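Local coordinates for putative ferritin-like diiron-carboxylate protein TM1526 (Thermotoga maritima, PDB 1VJX), which is of unknown function but, as a rubrerythrin-family member of the ferritin-like clan, probably binds metal and may act as an oxidoreductase, at residues I116-Y119 / Y120-K123. Sequence-based numbering, arbitrary orientation.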
ATOM      1  N   ILE A 116      -4.852   0.009   3.321  1.00 46.48           N
ATOM      2  CA  ILE A 116      -5.140   1.124   4.246  1.00 46.38           C
ATOM      3  C   ILE A 116      -5.516   0.631   5.653  1.00 45.48           C
ATOM      4  O   ILE A 116      -5.014   1.155   6.658  1.00 44.45           O
ATOM      5  CB  ILE A 116      -6.144   2.090   3.626  1.00 45.17           C
ATOM      6  CG1 ILE A 116      -5.428   2.840   2.505  1.00 45.14           C
ATOM      7  CG2 ILE A 116      -6.692   3.099   4.655  1.00 48.78           C
ATOM      8  CD1 ILE A 116      -6.292   3.710   1.650  1.00 46.77           C
ATOM      9  N   ILE A 117      -6.356  -0.399   5.704  1.00 45.00           N
ATOM     10  CA  ILE A 117      -6.748  -1.007   6.967  1.00 44.32           C
ATOM     11  C   ILE A 117      -5.509  -1.457   7.689  1.00 43.55           C
ATOM     12  O   ILE A 117      -5.340  -1.224   8.889  1.00 41.75           O
ATOM     13  CB  ILE A 117      -7.709  -2.206   6.758  1.00 44.25           C
ATOM     14  CG1 ILE A 117      -9.012  -1.736   6.146  1.00 44.25           C
ATOM     15  CG2 ILE A 117      -7.990  -2.933   8.081  1.00 44.38           C
ATOM     16  CD1 ILE A 117     -10.136  -2.726   6.158  1.00 44.60           C
ATOM     17  N   LEU A 118      -4.606  -2.088   6.943  1.00 44.94           N
ATOM     18  CA  LEU A 118      -3.393  -2.625   7.554  1.00 43.99           C
ATOM     19  C   LEU A 118      -2.474  -1.528   8.102  1.00 44.59           C
ATOM     20  O   LEU A 118      -1.848  -1.674   9.162  1.00 44.52           O
ATOM     21  CB  LEU A 118      -2.624  -3.518   6.612  1.00 43.95           C
ATOM     22  CG  LEU A 118      -1.258  -3.854   7.302  1.00 44.40           C
ATOM     23  CD1 LEU A 118      -1.300  -5.178   8.049  1.00 42.22           C
ATOM     24  CD2 LEU A 118      -0.155  -3.780   6.352  1.00 46.33           C
ATOM     25  N   TYR A 119      -2.300  -0.458   7.357  1.00 45.17           N
ATOM     26  CA  TYR A 119      -1.472   0.609   7.895  1.00 45.10           C
ATOM     27  C   TYR A 119      -2.116   1.260   9.122  1.00 44.52           C
ATOM     28  O   TYR A 119      -1.381   1.720   9.975  1.00 44.66           O
ATOM     29  CB  TYR A 119      -1.162   1.702   6.863  1.00 46.43           C
ATOM     30  CG  TYR A 119      -0.642   1.194   5.534  1.00 47.00           C
ATOM     31  CD1 TYR A 119       0.328   0.212   5.470  1.00 43.96           C
ATOM     32  CD2 TYR A 119      -1.166   1.708   4.328  1.00 48.30           C
ATOM     33  CE1 TYR A 119       0.788  -0.273   4.255  1.00 44.66           C
ATOM     34  CE2 TYR A 119      -0.724   1.217   3.109  1.00 48.28           C
ATOM     35  CZ  TYR A 119       0.266   0.233   3.087  1.00 47.44           C
ATOM     36  OH  TYR A 119       0.694  -0.240   1.885  1.00 48.65           O
ATOM     37  N   TYR A 120      -3.457   1.354   9.187  1.00 42.76           N
ATOM     38  CA  TYR A 120      -4.106   1.803  10.398  1.00 41.99           C
ATOM     39  C   TYR A 120      -3.768   0.843  11.575  1.00 43.14           C
ATOM     40  O   TYR A 120      -3.444   1.274  12.666  1.00 41.68           O
ATOM     41  CB  TYR A 120      -5.630   1.965  10.213  1.00 41.68           C
ATOM     42  CG  TYR A 120      -6.076   3.331   9.667  1.00 41.03           C
ATOM     43  CD1 TYR A 120      -5.791   4.513  10.356  1.00 39.91           C
ATOM     44  CD2 TYR A 120      -6.813   3.440   8.481  1.00 41.99           C
ATOM     45  CE1 TYR A 120      -6.209   5.783   9.867  1.00 40.07           C
ATOM     46  CE2 TYR A 120      -7.245   4.742   7.976  1.00 41.50           C
ATOM     47  CZ  TYR A 120      -6.925   5.892   8.677  1.00 39.20           C
ATOM     48  OH  TYR A 120      -7.318   7.149   8.227  1.00 41.17           O
ATOM     49  N   GLU A 121      -3.789  -0.462  11.309  1.00 44.05           N
ATOM     50  CA  GLU A 121      -3.533  -1.459  12.336  1.00 44.54           C
ATOM     51  C   GLU A 121      -2.181  -1.253  12.929  1.00 44.75           C
ATOM     52  O   GLU A 121      -2.057  -1.232  14.148  1.00 45.17           O
ATOM     53  CB  GLU A 121      -3.724  -2.877  11.791  1.00 44.09           C
ATOM     54  CG  GLU A 121      -5.220  -3.192  11.634  1.00 44.51           C
ATOM     55  CD  GLU A 121      -5.534  -4.472  10.858  1.00 45.32           C
ATOM     56  OE1 GLU A 121      -4.708  -4.898  10.027  1.00 50.17           O
ATOM     57  OE2 GLU A 121      -6.622  -5.058  11.089  1.00 42.30           O
ATOM     58  N   LEU A 122      -1.201  -1.054  12.045  1.00 45.65           N
ATOM     59  CA  LEU A 122       0.196  -0.796  12.373  1.00 45.95           C
ATOM     60  C   LEU A 122       0.390   0.452  13.227  1.00 46.46           C
ATOM     61  O   LEU A 122       1.121   0.436  14.238  1.00 47.56           O
ATOM     62  CB  LEU A 122       1.016  -0.598  11.080  1.00 46.16           C
ATOM     63  CG  LEU A 122       2.454  -0.065  11.305  1.00 45.98           C
ATOM     64  CD1 LEU A 122       3.261  -1.019  12.220  1.00 45.76           C
ATOM     65  CD2 LEU A 122       3.204   0.208   9.997  1.00 46.59           C
ATOM     66  N   LYS A 123      -0.258   1.527  12.817  1.00 45.59           N
ATOM     67  CA  LYS A 123      -0.215   2.759  13.557  1.00 45.16           C
ATOM     68  C   LYS A 123      -0.690   2.621  15.001  1.00 44.81           C
ATOM     69  O   LYS A 123      -0.051   3.125  15.937  1.00 44.11           O
ATOM     70  CB  LYS A 123      -0.979   3.839  12.848  1.00 43.73           C
ATOM     71  CG  LYS A 123      -0.674   5.209  13.443  1.00 45.14           C
ATOM     72  CD  LYS A 123      -1.171   6.445  12.616  1.00 44.19           C
ATOM     73  CE  LYS A 123      -2.680   6.506  12.576  1.00 43.73           C
ATOM     74  NZ  LYS A 123      -3.222   7.045  13.850  1.00 45.48           N
TER
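The carbonyl oxygen of Ile-116 accepts the backbone N-H of Tyr-120 at 3.0 Å, a nearly straight bond (164° at the hydrogen). Three more bonds of the same i to i+4 kind follow, from Glu-121 to Ile-117, Leu-122 to Leu-118 and Lys-123 to Tyr-119, so that each carbonyl of 116-119 is taken up one turn later. Ile-116 and Tyr-120 run side by side in the same direction. The methyl CG2 of Ile-116 meets the ring at CE2 of Tyr-120 (3.7 Å), while ring atom CD2 of Tyr-120 lies 3.4 Å from Ile-116 O. The next pair repeats the parallel course with unlike chemistry. CG of Glu-121 stands anti to its carbonyl carbon (chi1 -75°), which directs the extended chain back along the preceding turn, with CG 3.4 Å from Ile-117 O. Its carboxylate then comes alongside CG2 of Ile-117, 3.9 Å from OE2 of Glu-121. The Glu-121 side chain crosses that of Leu-118 at about a right angle, OE1 of Glu-121 coming within 4.0 Å of CD1 of Leu-118. OE2 of Glu-121 is the acceptor for the backbone N-H of Phe-83, in a loop outside the helix. With an alanine here, the Phe-83 amide would probably lose its acceptor and the tie between helix and loop would be weakened. Leu-118 and Tyr-119 face inward, where both touch Leu-25 of helix 15-36 and Tyr-119 also packs on Ile-139 of helix 129-156. The whole is a regular alpha-helical stretch of helix 101-125, its buried side set into the four-helix bundle of the ferritin-like fold.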